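Long-range contact in glycosyl transferases group 1 family protein (Francisella tularensis subsp. tularensis, PDB 5I45), which probably transfers a sugar from an activated donor to an acceptor, as a GT-B-fold glycosyltransferase of group 1 of which this is the C-terminal domain: residues E49-T54 against S164-A168. Residues are numbered along the deposited sequence; the frame is centred on the assembly and turned at random. Where two conformers were deposited one is given.
Sequences EAAIVT and SQQIA
Helix 44-57, which follows strand 30-35 of the parallel sheet (order 3-2-1-4-5-6), and helix 164-176, which comes after strand 157-158, pack together in the Rossmann-like C-terminal half of a GT-B enzyme. Both segments are regular alpha helix (phi/psi near -63/-42); their axes approach to 8.0 Å and cross at -49°, with N-to-C directions more parallel than opposed. The register is set by Ala50 and Ala168, whose CA atoms lie 4.5 Å apart. Glu49 (chi1 m, chi2 t) lays its CB 3.7 Å from CB of Ser164. A water bridges the polar ends, 2.9 Å from Glu49 OE1, to which it donates, and 2.7 Å from Ser164 OG, with Ser164 at chi1 p. Ala50 is the centre: its CB sits 3.4 Å from Ser164 O, 3.6 Å from Ile167 CG2 and 4.1 Å from Ala168 CB. Ala51 points away and, with Ile52, faces strand 93-96. Val53 (chi1 t) sets CG1 4.0 Å from Ala168 CB and also 4.0 Å from NE2 of Gln165, a side chain folded back by chi1 t, chi2 p. Thr54 (chi1 m) donates a hydrogen bond from OG1 to Ala50 O (2.8 Å), one turn back in its own helix, and the same OG1 rests 3.4 Å from Ala168 CB; Leu171 and Ile175 continue the contact with Thr54 along helix 164-176. No direct hydrogen bond joins the two segments: small alanines permit the close approach, the threonine hydroxyl is satisfied within its own helix, and van der Waals contact holds the centre while water links the polar edge.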
# COMPACT_ATOMS: atom_id res chain seq x y z
N GLU A 49 2.27 12.47 -1.31
CA GLU A 49 2.77 13.27 -2.43
C GLU A 49 2.76 12.45 -3.72
O GLU A 49 2.34 12.94 -4.78
CB GLU A 49 4.16 13.83 -2.11
CG GLU A 49 4.09 14.93 -1.05
CD GLU A 49 5.43 15.37 -0.53
OE1 GLU A 49 6.42 14.64 -0.72
OE2 GLU A 49 5.49 16.43 0.11
N ALA A 50 3.13 11.18 -3.63
CA ALA A 50 3.10 10.30 -4.82
C ALA A 50 1.65 10.11 -5.31
O ALA A 50 1.40 10.10 -6.52
CB ALA A 50 3.72 8.95 -4.52
N ALA A 51 0.73 9.94 -4.37
CA ALA A 51 -0.66 9.74 -4.72
C ALA A 51 -1.23 10.98 -5.37
O ALA A 51 -2.03 10.88 -6.29
CB ALA A 51 -1.49 9.35 -3.49
N ILE A 52 -0.82 12.16 -4.91
CA ILE A 52 -1.31 13.41 -5.49
C ILE A 52 -0.87 13.54 -6.95
O ILE A 52 -1.67 13.93 -7.80
CB ILE A 52 -0.88 14.62 -4.63
CG1 ILE A 52 -1.70 14.64 -3.34
CG2 ILE A 52 -1.01 15.92 -5.39
CD1 ILE A 52 -1.19 15.63 -2.33
N VAL A 53 0.37 13.20 -7.25
CA VAL A 53 0.87 13.21 -8.62
C VAL A 53 0.14 12.15 -9.46
O VAL A 53 -0.33 12.40 -10.55
CB VAL A 53 2.40 12.91 -8.60
CG1 VAL A 53 2.95 12.54 -9.97
CG2 VAL A 53 3.17 14.09 -8.00
N THR A 54 0.04 10.94 -8.92
CA THR A 54 -0.46 9.82 -9.70
C THR A 54 -1.95 9.88 -9.97
O THR A 54 -2.41 9.60 -11.08
CB THR A 54 -0.11 8.51 -8.96
OG1 THR A 54 1.30 8.43 -8.76
CG2 THR A 54 -0.58 7.31 -9.73
N SER A 164 9.16 10.69 -3.15
CA SER A 164 7.80 10.61 -3.61
C SER A 164 7.70 10.34 -5.11
O SER A 164 6.86 9.56 -5.54
CB SER A 164 7.03 11.88 -3.27
OG SER A 164 7.55 13.01 -3.96
N GLN A 165 8.52 11.00 -5.93
CA GLN A 165 8.42 10.79 -7.38
C GLN A 165 8.77 9.36 -7.78
O GLN A 165 8.19 8.84 -8.71
CB GLN A 165 9.26 11.80 -8.17
CG GLN A 165 8.89 11.88 -9.66
CD GLN A 165 7.42 12.21 -9.86
OE1 GLN A 165 6.90 13.12 -9.23
NE2 GLN A 165 6.75 11.42 -10.70
N GLN A 166 9.72 8.72 -7.08
CA GLN A 166 10.03 7.33 -7.41
C GLN A 166 8.81 6.44 -7.13
O GLN A 166 8.51 5.54 -7.91
CB GLN A 166 11.26 6.83 -6.67
CG GLN A 166 12.55 7.38 -7.20
CD GLN A 166 13.75 6.88 -6.44
OE1 GLN A 166 13.72 5.76 -5.90
NE2 GLN A 166 14.81 7.68 -6.41
N ILE A 167 8.11 6.68 -6.03
CA ILE A 167 6.88 5.92 -5.74
C ILE A 167 5.84 6.19 -6.85
O ILE A 167 5.24 5.26 -7.37
CB ILE A 167 6.32 6.28 -4.36
CG1 ILE A 167 7.28 5.88 -3.23
CG2 ILE A 167 4.97 5.58 -4.17
CD1 ILE A 167 6.89 6.43 -1.87
N ALA A 168 5.65 7.46 -7.20
CA ALA A 168 4.69 7.77 -8.25
C ALA A 168 5.00 7.08 -9.56
O ALA A 168 4.09 6.61 -10.24
CB ALA A 168 4.62 9.28 -8.46
O HOH W 1 8.26 15.35 -2.78